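Local coordinates for uric acid degradation bifunctional protein PucL (Bacillus subtilis, PDB 6A4M), which catalyses the oxidation of urate as a urate oxidase and, as a bifunctional enzyme, probably also decarboxylates a later intermediate of uric acid breakdown, at residues L144-S149 and I153-Q158; H93-T98 and D103-T108. All coordinates share one frame; numbering follows the deposited sequence.

Interaction 1: residues L144-S149 and I153-Q158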
loop_
_atom_site.group_PDB
_atom_site.type_symbol
_atom_site.label_atom_id
_atom_site.label_comp_id
_atom_site.label_asym_id
_atom_site.label_seq_id
_atom_site.Cartn_x
_atom_site.Cartn_y
_atom_site.Cartn_z
ATOM N N LEU A 144 -7.629 -6.540 7.138
ATOM C CA LEU A 144 -8.783 -7.400 6.910
ATOM C C LEU A 144 -9.421 -7.748 8.241
ATOM O O LEU A 144 -8.737 -8.225 9.147
ATOM C CB LEU A 144 -8.358 -8.684 6.201
ATOM C CG LEU A 144 -9.465 -9.687 5.854
ATOM C CD1 LEU A 144 -10.358 -9.150 4.749
ATOM C CD2 LEU A 144 -8.859 -11.011 5.438
ATOM N N LYS A 145 -10.730 -7.518 8.343
ATOM C CA LYS A 145 -11.501 -7.883 9.524
ATOM C C LYS A 145 -12.608 -8.854 9.112
ATOM O O LYS A 145 -13.396 -8.546 8.215
ATOM C CB LYS A 145 -12.087 -6.638 10.195
ATOM C CG LYS A 145 -12.224 -6.799 11.697
ATOM C CD LYS A 145 -13.254 -5.881 12.338
ATOM C CE LYS A 145 -13.521 -6.308 13.778
ATOM N NZ LYS A 145 -14.063 -5.207 14.620
ATOM N N ALA A 146 -12.657 -10.018 9.764
ATOM C CA ALA A 146 -13.639 -11.063 9.461
ATOM C C ALA A 146 -14.334 -11.558 10.730
ATOM O O ALA A 146 -13.705 -11.676 11.784
ATOM C CB ALA A 146 -12.966 -12.219 8.743
ATOM N N GLU A 147 -15.632 -11.852 10.610
ATOM C CA GLU A 147 -16.468 -12.292 11.736
ATOM C C GLU A 147 -17.169 -13.615 11.445
ATOM O O GLU A 147 -17.318 -14.013 10.287
ATOM C CB GLU A 147 -17.520 -11.227 12.068
ATOM C CG GLU A 147 -17.009 -10.104 12.959
ATOM C CD GLU A 147 -18.041 -9.014 13.212
ATOM O OE1 GLU A 147 -19.259 -9.308 13.220
ATOM O OE2 GLU A 147 -17.627 -7.850 13.412
ATOM N N ARG A 148 -17.597 -14.278 12.517
ATOM C CA ARG A 148 -18.419 -15.483 12.439
ATOM C C ARG A 148 -19.894 -15.084 12.558
ATOM O O ARG A 148 -20.309 -14.559 13.595
ATOM C CB ARG A 148 -18.038 -16.446 13.569
ATOM C CG ARG A 148 -18.667 -17.828 13.467
ATOM C CD ARG A 148 -18.410 -18.651 14.721
ATOM N NE ARG A 148 -16.985 -18.865 14.985
ATOM C CZ ARG A 148 -16.186 -19.701 14.315
ATOM N NH1 ARG A 148 -16.638 -20.431 13.293
ATOM N NH2 ARG A 148 -14.905 -19.805 14.667
ATOM N N SER A 149 -20.671 -15.316 11.498
ATOM C CA SER A 149 -22.117 -15.031 11.502
ATOM C C SER A 149 -22.836 -15.747 10.339
ATOM O O SER A 149 -22.680 -15.337 9.186
ATOM C CB SER A 149 -22.384 -13.521 11.426
ATOM O OG SER A 149 -22.088 -13.000 10.142
ATOM N N ILE A 153 -18.589 -17.222 7.182
ATOM C CA ILE A 153 -17.617 -16.186 7.535
ATOM C C ILE A 153 -17.917 -14.930 6.709
ATOM O O ILE A 153 -18.000 -14.997 5.481
ATOM C CB ILE A 153 -16.164 -16.673 7.300
ATOM C CG1 ILE A 153 -15.838 -17.840 8.248
ATOM C CG2 ILE A 153 -15.160 -15.538 7.503
ATOM C CD1 ILE A 153 -14.706 -18.730 7.778
ATOM N N THR A 154 -18.071 -13.795 7.394
ATOM C CA THR A 154 -18.376 -12.510 6.752
ATOM C C THR A 154 -17.207 -11.534 6.939
ATOM O O THR A 154 -16.601 -11.485 8.012
ATOM C CB THR A 154 -19.703 -11.892 7.274
ATOM O OG1 THR A 154 -19.954 -10.652 6.600
ATOM C CG2 THR A 154 -19.685 -11.637 8.786
ATOM N N ILE A 155 -16.896 -10.779 5.885
ATOM C CA ILE A 155 -15.854 -9.753 5.921
ATOM C C ILE A 155 -16.488 -8.433 6.366
ATOM O O ILE A 155 -17.339 -7.887 5.664
ATOM C CB ILE A 155 -15.184 -9.570 4.536
ATOM C CG1 ILE A 155 -14.621 -10.901 4.006
ATOM C CG2 ILE A 155 -14.099 -8.495 4.590
ATOM C CD1 ILE A 155 -13.621 -11.584 4.917
ATOM N N THR A 156 -16.056 -7.921 7.519
ATOM C CA THR A 156 -16.634 -6.691 8.109
ATOM C C THR A 156 -15.901 -5.435 7.623
ATOM O O THR A 156 -16.528 -4.391 7.407
ATOM C CB THR A 156 -16.747 -6.707 9.675
ATOM O OG1 THR A 156 -16.403 -5.420 10.208
ATOM C CG2 THR A 156 -15.857 -7.747 10.356
ATOM N N GLU A 157 -14.580 -5.537 7.471
ATOM C CA GLU A 157 -13.769 -4.461 6.913
ATOM C C GLU A 157 -12.659 -5.040 6.043
ATOM O O GLU A 157 -12.113 -6.106 6.341
ATOM C CB GLU A 157 -13.164 -3.609 8.032
ATOM C CG GLU A 157 -12.448 -2.355 7.541
ATOM C CD GLU A 157 -11.971 -1.452 8.668
ATOM O OE1 GLU A 157 -11.674 -1.963 9.774
ATOM O OE2 GLU A 157 -11.884 -0.223 8.439
ATOM N N GLN A 158 -12.340 -4.329 4.965
ATOM C CA GLN A 158 -11.206 -4.667 4.114
ATOM C C GLN A 158 -10.757 -3.446 3.324
ATOM O O GLN A 158 -11.555 -2.839 2.611
ATOM C CB GLN A 158 -11.564 -5.789 3.137
ATOM C CG GLN A 158 -10.365 -6.297 2.338
ATOM C CD GLN A 158 -10.729 -6.858 0.980
ATOM O OE1 GLN A 158 -10.429 -8.011 0.682
ATOM N NE2 GLN A 158 -11.380 -6.049 0.150
#

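Interaction 2: residues H93-T98 and D103-T108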
loop_
_atom_site.group_PDB
_atom_site.type_symbol
_atom_site.label_atom_id
_atom_site.label_comp_id
_atom_site.label_asym_id
_atom_site.label_seq_id
_atom_site.Cartn_x
_atom_site.Cartn_y
_atom_site.Cartn_z
ATOM N N HIS A 93 -9.599 -16.905 7.212
ATOM C CA HIS A 93 -10.484 -18.068 7.037
ATOM C C HIS A 93 -10.010 -19.295 7.821
ATOM O O HIS A 93 -10.800 -19.922 8.533
ATOM C CB HIS A 93 -10.636 -18.429 5.551
ATOM C CG HIS A 93 -11.761 -17.716 4.868
ATOM N ND1 HIS A 93 -12.919 -18.355 4.483
ATOM C CD2 HIS A 93 -11.913 -16.418 4.516
ATOM C CE1 HIS A 93 -13.733 -17.483 3.917
ATOM N NE2 HIS A 93 -13.148 -16.300 3.924
ATOM N N ARG A 94 -8.723 -19.615 7.697
ATOM C CA ARG A 94 -8.150 -20.789 8.360
ATOM C C ARG A 94 -8.114 -20.671 9.887
ATOM O O ARG A 94 -8.245 -21.685 10.573
ATOM C CB ARG A 94 -6.747 -21.112 7.812
ATOM C CG ARG A 94 -6.674 -21.442 6.316
ATOM C CD ARG A 94 -7.783 -22.366 5.829
ATOM N NE ARG A 94 -7.822 -23.599 6.616
ATOM C CZ ARG A 94 -8.887 -24.390 6.782
ATOM N NH1 ARG A 94 -10.060 -24.117 6.210
ATOM N NH2 ARG A 94 -8.767 -25.484 7.531
ATOM N N PHE A 95 -7.937 -19.454 10.409
ATOM C CA PHE A 95 -8.041 -19.204 11.861
ATOM C C PHE A 95 -9.457 -19.480 12.376
ATOM O O PHE A 95 -9.635 -20.175 13.373
ATOM C CB PHE A 95 -7.648 -17.760 12.229
ATOM C CG PHE A 95 -6.231 -17.604 12.718
ATOM C CD1 PHE A 95 -5.789 -18.291 13.846
ATOM C CD2 PHE A 95 -5.348 -16.731 12.083
ATOM C CE1 PHE A 95 -4.491 -18.138 14.311
ATOM C CE2 PHE A 95 -4.048 -16.571 12.545
ATOM C CZ PHE A 95 -3.619 -17.276 13.661
ATOM N N LEU A 96 -10.453 -18.922 11.693
ATOM C CA LEU A 96 -11.855 -19.108 12.077
ATOM C C LEU A 96 -12.325 -20.559 11.908
ATOM O O LEU A 96 -13.078 -21.062 12.743
ATOM C CB LEU A 96 -12.762 -18.157 11.287
ATOM C CG LEU A 96 -12.569 -16.664 11.586
ATOM C CD1 LEU A 96 -13.202 -15.804 10.501
ATOM C CD2 LEU A 96 -13.130 -16.294 12.955
ATOM N N ASP A 97 -11.872 -21.227 10.846
ATOM C CA ASP A 97 -12.244 -22.624 10.588
ATOM C C ASP A 97 -11.599 -23.648 11.533
ATOM O O ASP A 97 -12.171 -24.721 11.734
ATOM C CB ASP A 97 -11.944 -23.011 9.132
ATOM C CG ASP A 97 -12.895 -22.357 8.131
ATOM O OD1 ASP A 97 -13.982 -21.885 8.524
ATOM O OD2 ASP A 97 -12.554 -22.332 6.930
ATOM N N THR A 98 -10.428 -23.337 12.100
ATOM C CA THR A 98 -9.714 -24.281 12.991
ATOM C C THR A 98 -9.760 -23.958 14.498
ATOM O O THR A 98 -9.372 -24.801 15.308
ATOM C CB THR A 98 -8.243 -24.473 12.555
ATOM O OG1 THR A 98 -7.533 -23.233 12.644
ATOM C CG2 THR A 98 -8.175 -25.006 11.126
ATOM N N ASP A 103 -14.453 -15.749 17.578
ATOM C CA ASP A 103 -15.582 -15.152 16.847
ATOM C C ASP A 103 -15.158 -14.045 15.870
ATOM O O ASP A 103 -15.728 -13.932 14.783
ATOM C CB ASP A 103 -16.616 -14.597 17.837
ATOM C CG ASP A 103 -17.181 -15.669 18.767
ATOM O OD1 ASP A 103 -17.329 -16.835 18.337
ATOM O OD2 ASP A 103 -17.480 -15.345 19.935
ATOM N N THR A 104 -14.178 -13.231 16.263
ATOM C CA THR A 104 -13.689 -12.110 15.455
ATOM C C THR A 104 -12.180 -12.235 15.229
ATOM O O THR A 104 -11.462 -12.785 16.071
ATOM C CB THR A 104 -13.974 -10.765 16.157
ATOM O OG1 THR A 104 -15.321 -10.747 16.637
ATOM C CG2 THR A 104 -13.779 -9.588 15.202
ATOM N N ILE A 105 -11.713 -11.731 14.087
ATOM C CA ILE A 105 -10.279 -11.627 13.803
ATOM C C ILE A 105 -9.982 -10.374 12.970
ATOM O O ILE A 105 -10.667 -10.102 11.986
ATOM C CB ILE A 105 -9.718 -12.898 13.110
ATOM C CG1 ILE A 105 -8.194 -12.797 12.941
ATOM C CG2 ILE A 105 -10.387 -13.153 11.763
ATOM C CD1 ILE A 105 -7.518 -14.122 12.654
ATOM N N THR A 106 -8.973 -9.615 13.395
ATOM C CA THR A 106 -8.469 -8.471 12.638
ATOM C C THR A 106 -7.013 -8.752 12.289
ATOM O O THR A 106 -6.189 -8.947 13.185
ATOM C CB THR A 106 -8.554 -7.158 13.446
ATOM O OG1 THR A 106 -9.860 -7.023 14.017
ATOM C CG2 THR A 106 -8.269 -5.950 12.556
ATOM N N LEU A 107 -6.714 -8.785 10.991
ATOM C CA LEU A 107 -5.354 -8.983 10.499
ATOM C C LEU A 107 -4.849 -7.728 9.799
ATOM O O LEU A 107 -5.569 -7.123 9.007
ATOM C CB LEU A 107 -5.306 -10.164 9.536
ATOM C CG LEU A 107 -5.306 -11.528 10.225
ATOM C CD1 LEU A 107 -5.857 -12.604 9.305
ATOM C CD2 LEU A 107 -3.911 -11.899 10.704
ATOM N N THR A 108 -3.610 -7.356 10.107
ATOM C CA THR A 108 -2.915 -6.249 9.463
ATOM C C THR A 108 -1.639 -6.802 8.846
ATOM O O THR A 108 -0.902 -7.528 9.512
ATOM C CB THR A 108 -2.542 -5.170 10.493
ATOM O OG1 THR A 108 -3.723 -4.740 11.181
ATOM C CG2 THR A 108 -1.883 -3.970 9.832
#

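Interaction 1: residues L144-S149 and I153-Q158
The CG2 methyl of Thr156 lies over one face of the flat carboxylate of Glu147, off to one side, nearest Glu147 OE2 at 3.5 Å and 3.8 Å from Glu147 CD; the two side chains meet at about a right angle. This is a van der Waals contact of methyl against oxygen, not a hydrogen bond. Both belong to a beta hairpin, strands 139-148 and 153-169, in the antiparallel sheet of a T-fold, the fold of the urate oxidase family. One face of this sheet carries Lys145, Glu147, Thr154 and Glu157; the other carries Leu144, Ala146, Ile153, Ile155 and Gln158 and is backed by helix 84-98, which Leu144 meets at Ala92. A classic beta bulge interrupts the pairing: Thr156 and Glu157 both face Lys145, whose carbonyl O takes a bond from Thr156 N at 2.8 Å and a weak, longer one from Glu157 N. At the bulge Thr156 has its CB directed toward the partner strand, and its CG2 also lies near Lys145 CD. On the face of Leu144, Ala146 and Ile155, Leu144 CD1 packs on Ile155 CG2 at 3.8 Å, the side chains crossing nearly perpendicularly. Both torsions of Ile155 are close to -57°, which brings Ile155 CD1 to 3.9 Å from Ala146 CB. Beyond the bulge the hairpin returns to regular pairing, and Glu147 N gives Thr154 O an almost straight hydrogen bond of 2.8 Å, 171° at the hydrogen, the N lying close to the line of the C=O bond.

Interaction 2: residues H93-T98 and D103-T108
Ile105 meets the helix with two branches: its CD1 end reaches Phe95 and its CG2 methyl reaches Leu96. The Phe95 and Ile105 side chains cross at about a right angle, and CD1 approaches the ring obliquely, closest to CD2 (3.4 Å) and 3.7 Å from both Phe95 CB and CG, so that it sits by the root of the ring. Extension explains this reach: CG1 of Ile105 stands opposite the backbone N (chi1 -175°) and CD1 continues the line outward (chi2 163°), from the strand toward the helix. The other branch, CG2, is thereby left to meet Leu96, 4.1 Å from its CD1 and a similar distance from its CG. Leu96 comes in at a slant, its second methyl, CD2, lying 4.0 Å from the carbonyl O of Asp103 where the strand is about to begin. No hydrogen bond crosses between the two segments; the joint is mainly hydrocarbon on hydrocarbon, with Phe95, Leu96 and Ile105 all buried. A serine in place of Ile105 would probably leave a gap beside Phe95 CD2 and Leu96 CD1 and put a hydroxyl into an apolar setting. This is helix-on-sheet packing in the T-fold: the C-terminal end of helix 84-98 lies on the first residues of strand 104-121, joined to it by a short loop. Farther out, the Phe95 ring stacks on that of Phe71, and its side chain also touches Cys43; helix 64-78 covers the Phe95 side, strand 36-45 lies beside Ile105, and Leu96 also touches Ala146 of strand 139-148.

In the fold
Interaction 2 comes first along the chain and closes before interaction 1 opens; their centres are about 8 Å apart, on the same side of the chain's centre and about 22 and 20 Å from it, respectively. They share one antiparallel sheet, in which strand 139-148 is flanked by strand 104-121 on one side and by strand 153-169 on the other. Leu144 O to Leu107 N, at 2.8 Å, is a probable hydrogen bond linking the contacts through the sheet, while Arg148 NH2 probably bonds Leu96 O at the helix end, 2.9 Å away. Helix 84-98 thus packs over the strands of both contacts, tying hairpin, sheet and helix layer into one unit at this end of the molecule.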